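Local coordinates for fatty acid metabolism regulator protein (Bacillus subtilis, PDB 1VI0) that represses genes of fatty acid transport and beta-oxidation as a DNA-binding homodimer, and is released from DNA by long-chain fatty acyl-CoA, at residues I75-V88 with I131-I145. Sequence-based numbering, arbitrary orientation.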
ATOM      1  N   ILE A  75     -23.754   1.799  -8.404  1.00 34.77           N
ATOM      2  CA  ILE A  75     -23.900   0.439  -7.907  1.00 36.99           C
ATOM      3  C   ILE A  75     -25.273   0.003  -7.499  1.00 37.27           C
ATOM      4  O   ILE A  75     -25.534  -1.227  -7.463  1.00 36.60           O
ATOM      5  CB  ILE A  75     -22.908   0.095  -6.783  1.00 38.31           C
ATOM      6  CG1 ILE A  75     -23.191   0.931  -5.541  1.00 39.93           C
ATOM      7  CG2 ILE A  75     -21.482   0.282  -7.278  1.00 41.14           C
ATOM      8  CD1 ILE A  75     -22.213   0.582  -4.402  1.00 42.54           C
ATOM      9  N   LYS A  76     -26.213   0.920  -7.322  1.00 39.25           N
ATOM     10  CA  LYS A  76     -27.589   0.479  -6.988  1.00 42.64           C
ATOM     11  C   LYS A  76     -28.204  -0.222  -8.192  1.00 42.85           C
ATOM     12  O   LYS A  76     -29.041  -1.117  -8.101  1.00 44.24           O
ATOM     13  CB  LYS A  76     -28.418   1.675  -6.530  1.00 43.74           C
ATOM     14  CG  LYS A  76     -28.663   2.710  -7.621  1.00 45.55           C
ATOM     15  N   GLU A  77     -27.695   0.091  -9.391  1.00 44.38           N
ATOM     16  CA  GLU A  77     -28.181  -0.572 -10.598  1.00 45.46           C
ATOM     17  C   GLU A  77     -27.870  -2.064 -10.579  1.00 44.05           C
ATOM     18  O   GLU A  77     -28.735  -2.906 -10.827  1.00 44.73           O
ATOM     19  CB  GLU A  77     -27.575   0.092 -11.844  1.00 49.04           C
ATOM     20  CG  GLU A  77     -27.836   1.596 -11.902  1.00 53.86           C
ATOM     21  CD  GLU A  77     -27.678   2.176 -13.292  1.00 57.63           C
ATOM     22  OE1 GLU A  77     -26.535   2.527 -13.674  1.00 59.05           O
ATOM     23  OE2 GLU A  77     -28.699   2.306 -14.011  1.00 58.57           O
ATOM     24  N   LYS A  78     -26.663  -2.404 -10.174  1.00 42.04           N
ATOM     25  CA  LYS A  78     -26.135  -3.750 -10.116  1.00 39.07           C
ATOM     26  C   LYS A  78     -26.855  -4.666  -9.166  1.00 37.40           C
ATOM     27  O   LYS A  78     -27.313  -4.262  -8.095  1.00 38.69           O
ATOM     28  CB  LYS A  78     -24.625  -3.657  -9.731  1.00 41.74           C
ATOM     29  CG  LYS A  78     -23.895  -2.602 -10.564  1.00 43.31           C
ATOM     30  CD  LYS A  78     -24.154  -2.831 -12.040  1.00 42.81           C
ATOM     31  CE  LYS A  78     -23.348  -1.912 -12.930  1.00 48.21           C
ATOM     32  NZ  LYS A  78     -23.810  -2.006 -14.359  1.00 49.88           N
ATOM     33  N   ALA A  79     -27.015  -5.945  -9.546  1.00 32.83           N
ATOM     34  CA  ALA A  79     -27.665  -6.872  -8.667  1.00 31.85           C
ATOM     35  C   ALA A  79     -26.696  -7.536  -7.685  1.00 29.87           C
ATOM     36  O   ALA A  79     -26.789  -7.348  -6.469  1.00 31.52           O
ATOM     37  CB  ALA A  79     -28.377  -7.980  -9.445  1.00 36.21           C
ATOM     38  N   THR A  80     -25.687  -8.223  -8.227  1.00 24.54           N
ATOM     39  CA  THR A  80     -24.848  -9.075  -7.426  1.00 22.83           C
ATOM     40  C   THR A  80     -23.623  -8.377  -6.850  1.00 19.73           C
ATOM     41  O   THR A  80     -23.204  -7.321  -7.310  1.00 20.93           O
ATOM     42  CB  THR A  80     -24.393 -10.327  -8.252  1.00 23.95           C
ATOM     43  OG1 THR A  80     -23.449  -9.841  -9.221  1.00 22.99           O
ATOM     44  CG2 THR A  80     -25.599 -10.906  -9.005  1.00 24.06           C
ATOM     45  N   ALA A  81     -23.055  -9.003  -5.843  1.00 19.59           N
ATOM     46  CA  ALA A  81     -21.828  -8.467  -5.227  1.00 21.91           C
ATOM     47  C   ALA A  81     -20.727  -8.423  -6.288  1.00 17.93           C
ATOM     48  O   ALA A  81     -20.003  -7.434  -6.359  1.00 18.97           O
ATOM     49  CB  ALA A  81     -21.453  -9.338  -4.052  1.00 19.66           C
ATOM     50  N   LYS A  82     -20.646  -9.472  -7.139  1.00 19.92           N
ATOM     51  CA  LYS A  82     -19.612  -9.475  -8.196  1.00 18.60           C
ATOM     52  C   LYS A  82     -19.821  -8.325  -9.160  1.00 18.27           C
ATOM     53  O   LYS A  82     -18.853  -7.640  -9.471  1.00 18.87           O
ATOM     54  CB  LYS A  82     -19.589 -10.830  -8.899  1.00 20.12           C
ATOM     55  CG  LYS A  82     -18.656 -10.903 -10.125  1.00 21.53           C
ATOM     56  CD  LYS A  82     -18.651 -12.326 -10.733  1.00 22.53           C
ATOM     57  CE  LYS A  82     -17.619 -12.297 -11.881  1.00 28.38           C
ATOM     58  NZ  LYS A  82     -17.633 -13.593 -12.605  1.00 33.33           N
ATOM     59  N   GLU A  83     -21.057  -8.029  -9.580  1.00 17.42           N
ATOM     60  CA  GLU A  83     -21.347  -6.884 -10.442  1.00 19.34           C
ATOM     61  C   GLU A  83     -20.991  -5.560  -9.816  1.00 18.12           C
ATOM     62  O   GLU A  83     -20.362  -4.647 -10.415  1.00 17.45           O
ATOM     63  CB  GLU A  83     -22.866  -6.915 -10.799  1.00 21.74           C
ATOM     64  CG  GLU A  83     -23.167  -7.978 -11.824  1.00 24.63           C
ATOM     65  CD  GLU A  83     -24.659  -8.307 -11.956  1.00 30.27           C
ATOM     66  OE1 GLU A  83     -25.455  -8.021 -11.061  1.00 28.67           O
ATOM     67  OE2 GLU A  83     -24.988  -8.917 -13.007  1.00 28.88           O
ATOM     68  N   LYS A  84     -21.321  -5.390  -8.521  1.00 18.44           N
ATOM     69  CA  LYS A  84     -20.881  -4.156  -7.837  1.00 18.64           C
ATOM     70  C   LYS A  84     -19.377  -4.023  -7.769  1.00 17.38           C
ATOM     71  O   LYS A  84     -18.854  -2.931  -8.002  1.00 19.18           O
ATOM     72  CB  LYS A  84     -21.507  -4.112  -6.441  1.00 18.94           C
ATOM     73  CG  LYS A  84     -23.052  -4.083  -6.497  1.00 17.66           C
ATOM     74  CD  LYS A  84     -23.560  -4.177  -5.044  1.00 21.00           C
ATOM     75  CE  LYS A  84     -25.033  -4.531  -4.970  1.00 28.83           C
ATOM     76  NZ  LYS A  84     -25.905  -3.486  -5.538  1.00 31.99           N
ATOM     77  N   LEU A  85     -18.642  -5.090  -7.449  1.00 16.74           N
ATOM     78  CA  LEU A  85     -17.167  -5.000  -7.360  1.00 18.55           C
ATOM     79  C   LEU A  85     -16.568  -4.727  -8.715  1.00 18.96           C
ATOM     80  O   LEU A  85     -15.636  -3.939  -8.848  1.00 17.83           O
ATOM     81  CB  LEU A  85     -16.684  -6.351  -6.798  1.00 16.91           C
ATOM     82  CG  LEU A  85     -16.970  -6.523  -5.296  0.50 14.46           C
ATOM     83  CD1 LEU A  85     -16.375  -7.858  -4.838  0.50 15.74           C
ATOM     84  CD2 LEU A  85     -16.264  -5.379  -4.546  0.50 16.45           C
ATOM     85  N   ALA A  86     -17.215  -5.325  -9.757  1.00 18.52           N
ATOM     86  CA  ALA A  86     -16.723  -5.000 -11.107  1.00 18.78           C
ATOM     87  C   ALA A  86     -16.761  -3.511 -11.397  1.00 19.64           C
ATOM     88  O   ALA A  86     -15.773  -2.950 -11.961  1.00 21.76           O
ATOM     89  CB  ALA A  86     -17.518  -5.784 -12.133  1.00 20.26           C
ATOM     90  N   LEU A  87     -17.781  -2.844 -10.977  1.00 18.73           N
ATOM     91  CA  LEU A  87     -17.966  -1.407 -11.144  1.00 17.75           C
ATOM     92  C   LEU A  87     -16.947  -0.644 -10.304  1.00 17.98           C
ATOM     93  O   LEU A  87     -16.275   0.272 -10.841  1.00 21.21           O
ATOM     94  CB  LEU A  87     -19.397  -1.017 -10.844  1.00 22.37           C
ATOM     95  CG  LEU A  87     -19.844   0.296 -11.537  1.00 31.07           C
ATOM     96  CD1 LEU A  87     -19.323   0.334 -12.970  1.00 37.53           C
ATOM     97  CD2 LEU A  87     -21.366   0.319 -11.545  1.00 37.01           C
ATOM     98  N   VAL A  88     -16.810  -1.038  -9.040  1.00 16.79           N
ATOM     99  CA  VAL A  88     -15.810  -0.401  -8.199  1.00 18.14           C
ATOM    100  C   VAL A  88     -14.431  -0.498  -8.825  1.00 16.84           C
ATOM    101  O   VAL A  88     -13.771   0.547  -8.892  1.00 18.19           O
ATOM    102  CB  VAL A  88     -15.741  -1.071  -6.781  1.00 19.65           C
ATOM    103  CG1 VAL A  88     -14.602  -0.460  -6.036  1.00 19.12           C
ATOM    104  CG2 VAL A  88     -17.080  -0.754  -6.075  1.00 21.90           C
ATOM    105  N   ILE A 131     -18.173   1.114   1.582  1.00 15.64           N
ATOM    106  CA  ILE A 131     -18.860   0.615   0.361  1.00 16.65           C
ATOM    107  C   ILE A 131     -18.506  -0.827   0.121  1.00 13.69           C
ATOM    108  O   ILE A 131     -19.438  -1.675  -0.099  1.00 15.05           O
ATOM    109  CB  ILE A 131     -18.535   1.506  -0.843  1.00 19.07           C
ATOM    110  CG1 ILE A 131     -19.262   2.842  -0.688  1.00 23.09           C
ATOM    111  CG2 ILE A 131     -18.960   0.808  -2.141  1.00 20.57           C
ATOM    112  CD1 ILE A 131     -18.827   3.854  -1.730  1.00 26.36           C
ATOM    113  N   LEU A 132     -17.241  -1.230   0.246  1.00 14.12           N
ATOM    114  CA  LEU A 132     -16.788  -2.599   0.128  1.00 16.12           C
ATOM    115  C   LEU A 132     -17.388  -3.524   1.143  1.00 14.49           C
ATOM    116  O   LEU A 132     -17.998  -4.571   0.844  1.00 14.88           O
ATOM    117  CB  LEU A 132     -15.244  -2.774   0.178  1.00 16.28           C
ATOM    118  CG  LEU A 132     -14.465  -1.965  -0.868  1.00 17.81           C
ATOM    119  CD1 LEU A 132     -12.945  -2.128  -0.653  1.00 20.21           C
ATOM    120  CD2 LEU A 132     -14.818  -2.417  -2.274  1.00 22.08           C
ATOM    121  N   ASP A 133     -17.571  -2.974   2.412  1.00 12.86           N
ATOM    122  CA  ASP A 133     -18.150  -3.812   3.455  1.00 16.91           C
ATOM    123  C   ASP A 133     -19.643  -4.099   3.157  1.00 14.79           C
ATOM    124  O   ASP A 133     -20.051  -5.270   3.360  1.00 16.68           O
ATOM    125  CB  ASP A 133     -18.108  -3.058   4.795  1.00 16.73           C
ATOM    126  CG  ASP A 133     -16.736  -3.081   5.432  1.00 21.78           C
ATOM    127  OD1 ASP A 133     -15.733  -3.468   4.785  1.00 21.59           O
ATOM    128  OD2 ASP A 133     -16.605  -2.707   6.637  1.00 25.32           O
ATOM    129  N   GLY A 134     -20.361  -3.137   2.704  1.00 15.18           N
ATOM    130  CA  GLY A 134     -21.810  -3.260   2.356  1.00 15.48           C
ATOM    131  C   GLY A 134     -21.943  -4.230   1.172  1.00 17.52           C
ATOM    132  O   GLY A 134     -22.861  -5.036   1.073  1.00 18.63           O
ATOM    133  N   ILE A 135     -21.102  -4.102   0.148  1.00 16.07           N
ATOM    134  CA  ILE A 135     -21.184  -5.101  -0.961  1.00 16.29           C
ATOM    135  C   ILE A 135     -21.053  -6.504  -0.434  1.00 15.69           C
ATOM    136  O   ILE A 135     -21.793  -7.439  -0.732  1.00 18.65           O
ATOM    137  CB  ILE A 135     -20.104  -4.790  -2.023  1.00 14.47           C
ATOM    138  CG1 ILE A 135     -20.370  -3.484  -2.744  1.00 15.55           C
ATOM    139  CG2 ILE A 135     -19.981  -5.992  -2.956  1.00 17.41           C
ATOM    140  CD1 ILE A 135     -19.162  -2.978  -3.547  1.00 20.90           C
ATOM    141  N   LEU A 136     -20.098  -6.775   0.470  1.00 15.06           N
ATOM    142  CA  LEU A 136     -19.821  -8.065   1.051  1.00 15.55           C
ATOM    143  C   LEU A 136     -21.017  -8.550   1.914  1.00 16.22           C
ATOM    144  O   LEU A 136     -21.408  -9.683   1.827  1.00 15.03           O
ATOM    145  CB  LEU A 136     -18.544  -7.993   1.888  1.00 16.40           C
ATOM    146  CG  LEU A 136     -17.242  -7.845   1.052  1.00 13.43           C
ATOM    147  CD1 LEU A 136     -16.027  -7.543   1.919  1.00 14.68           C
ATOM    148  CD2 LEU A 136     -17.091  -9.121   0.230  1.00 19.85           C
ATOM    149  N   THR A 137     -21.501  -7.656   2.789  1.00 17.08           N
ATOM    150  CA  THR A 137     -22.600  -8.092   3.708  1.00 16.46           C
ATOM    151  C   THR A 137     -23.911  -8.324   2.960  1.00 13.91           C
ATOM    152  O   THR A 137     -24.653  -9.229   3.320  1.00 16.58           O
ATOM    153  CB  THR A 137     -22.773  -7.165   4.910  1.00 14.13           C
ATOM    154  OG1 THR A 137     -23.037  -5.838   4.508  1.00 17.85           O
ATOM    155  CG2 THR A 137     -21.519  -7.247   5.792  1.00 15.86           C
ATOM    156  N   GLU A 138     -24.114  -7.555   1.912  1.00 16.76           N
ATOM    157  CA  GLU A 138     -25.317  -7.819   1.064  1.00 19.57           C
ATOM    158  C   GLU A 138     -25.126  -9.197   0.435  1.00 20.18           C
ATOM    159  O   GLU A 138     -26.014 -10.016   0.330  1.00 18.33           O
ATOM    160  CB  GLU A 138     -25.341  -6.775  -0.047  1.00 20.98           C
ATOM    161  CG  GLU A 138     -25.857  -5.425   0.344  1.00 21.71           C
ATOM    162  CD  GLU A 138     -25.618  -4.356  -0.690  1.00 30.39           C
ATOM    163  OE1 GLU A 138     -25.212  -4.714  -1.824  1.00 34.19           O
ATOM    164  OE2 GLU A 138     -25.813  -3.158  -0.389  1.00 30.06           O
ATOM    165  N   GLY A 139     -23.892  -9.421  -0.079  1.00 17.79           N
ATOM    166  CA  GLY A 139     -23.568 -10.708  -0.693  1.00 18.69           C
ATOM    167  C   GLY A 139     -23.729 -11.868   0.270  1.00 20.66           C
ATOM    168  O   GLY A 139     -24.067 -12.987  -0.110  1.00 21.69           O
ATOM    169  N   ILE A 140     -23.288 -11.665   1.524  1.00 15.64           N
ATOM    170  CA  ILE A 140     -23.433 -12.662   2.556  1.00 19.80           C
ATOM    171  C   ILE A 140     -24.914 -12.991   2.791  1.00 17.60           C
ATOM    172  O   ILE A 140     -25.293 -14.148   2.687  1.00 18.54           O
ATOM    173  CB  ILE A 140     -22.772 -12.176   3.865  1.00 20.60           C
ATOM    174  CG1 ILE A 140     -21.260 -12.226   3.702  1.00 17.25           C
ATOM    175  CG2 ILE A 140     -23.193 -13.147   5.010  1.00 16.65           C
ATOM    176  CD1 ILE A 140     -20.448 -11.397   4.649  1.00 19.94           C
ATOM    177  N   GLN A 141     -25.776 -12.019   2.934  1.00 18.28           N
ATOM    178  CA  GLN A 141     -27.217 -12.237   3.128  1.00 19.51           C
ATOM    179  C   GLN A 141     -27.890 -12.943   1.952  1.00 22.02           C
ATOM    180  O   GLN A 141     -28.831 -13.727   2.170  1.00 21.11           O
ATOM    181  CB  GLN A 141     -27.871 -10.905   3.468  1.00 19.80           C
ATOM    182  CG  GLN A 141     -27.495 -10.437   4.893  1.00 19.29           C
ATOM    183  CD  GLN A 141     -28.039  -9.078   5.205  1.00 16.46           C
ATOM    184  OE1 GLN A 141     -29.165  -8.887   5.676  1.00 20.97           O
ATOM    185  NE2 GLN A 141     -27.261  -8.067   4.811  1.00 15.46           N
ATOM    186  N   SER A 142     -27.434 -12.683   0.730  1.00 20.59           N
ATOM    187  CA  SER A 142     -27.962 -13.310  -0.462  1.00 21.49           C
ATOM    188  C   SER A 142     -27.334 -14.654  -0.770  1.00 23.90           C
ATOM    189  O   SER A 142     -27.787 -15.247  -1.783  1.00 27.31           O
ATOM    190  CB  SER A 142     -27.882 -12.360  -1.660  1.00 23.22           C
ATOM    191  OG  SER A 142     -26.488 -12.427  -2.085  1.00 29.26           O
ATOM    192  N   GLY A 143     -26.356 -15.134  -0.039  1.00 22.59           N
ATOM    193  CA  GLY A 143     -25.750 -16.460  -0.271  1.00 22.68           C
ATOM    194  C   GLY A 143     -24.769 -16.414  -1.429  1.00 21.80           C
ATOM    195  O   GLY A 143     -24.252 -17.480  -1.863  1.00 24.49           O
ATOM    196  N   GLU A 144     -24.351 -15.239  -1.875  1.00 21.34           N
ATOM    197  CA  GLU A 144     -23.353 -15.166  -2.984  1.00 21.52           C
ATOM    198  C   GLU A 144     -21.931 -15.215  -2.466  1.00 23.59           C
ATOM    199  O   GLU A 144     -20.973 -15.467  -3.261  1.00 24.12           O
ATOM    200  CB  GLU A 144     -23.502 -13.851  -3.757  1.00 20.30           C
ATOM    201  CG  GLU A 144     -22.494 -13.687  -4.893  0.50 21.99           C
ATOM    202  CD  GLU A 144     -22.573 -12.337  -5.564  0.50 21.24           C
ATOM    203  OE1 GLU A 144     -23.418 -11.532  -5.124  0.50 25.35           O
ATOM    204  OE2 GLU A 144     -21.783 -12.061  -6.487  0.50 14.07           O
ATOM    205  N   ILE A 145     -21.685 -14.972  -1.199  1.00 21.66           N
ATOM    206  CA  ILE A 145     -20.314 -14.868  -0.660  1.00 21.64           C
ATOM    207  C   ILE A 145     -19.960 -16.098   0.143  1.00 23.88           C
ATOM    208  O   ILE A 145     -20.793 -16.654   0.848  1.00 22.32           O
ATOM    209  CB  ILE A 145     -20.195 -13.597   0.206  1.00 21.75           C
ATOM    210  CG1 ILE A 145     -20.340 -12.349  -0.643  1.00 19.92           C
ATOM    211  CG2 ILE A 145     -18.895 -13.548   1.001  1.00 22.48           C
ATOM    212  CD1 ILE A 145     -19.440 -12.222  -1.823  1.00 23.66           C
TER
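The carboxylate of E144 takes the backbone N-H groups of A81 and K82, the first two of helix 81-97, on its two oxygens. In the conformer described, CG lies trans to the backbone N (chi1 179°) and the chain is extended beyond, which carries the carboxylate to the helix end. There the A81 N-H meets the syn lone pair of E144 OE1 at 2.7 Å, while the K82 N-H approaches E144 OE2 from its syn side, tilted out of the carboxylate plane, at 2.9 Å. Both bonds bend similarly, and the helix's positive end would be expected to stabilise the negative charge. T80 and E83 complete this end as a capping box, E83 N donating to T80 OG1.

From A81 onward, along the helix, the contact is largely apolar. I135 is a knob in a hole formed by A81, K84, L85 and V88: its CG2 branch rests against A81 CB at 3.8 Å, and its CD1 lies 3.9 Å from K84 CB, the K84 and I135 chains running alongside one another and pointing opposite ways. Beyond I135, the K84 chain bends at its last torsion (chi4 -65°), and K84 NZ donates hydrogen bonds to I75 O and K78 O, both 3.0 Å, from above each carbonyl plane rather than on a lone pair; E138 OE1 is a long salt-bridge partner. A methionine at K84 would probably leave both carbonyls without this donor and E138 without its nearby positive charge.

Segments 81-88 and 131-141 run nearly antiparallel (163°), their axes approaching to 9.5 Å: a knob-into-hole contact at I135 beside a capped helix N-terminus, in the all-helical C-terminal domain of a TetR-family repressor.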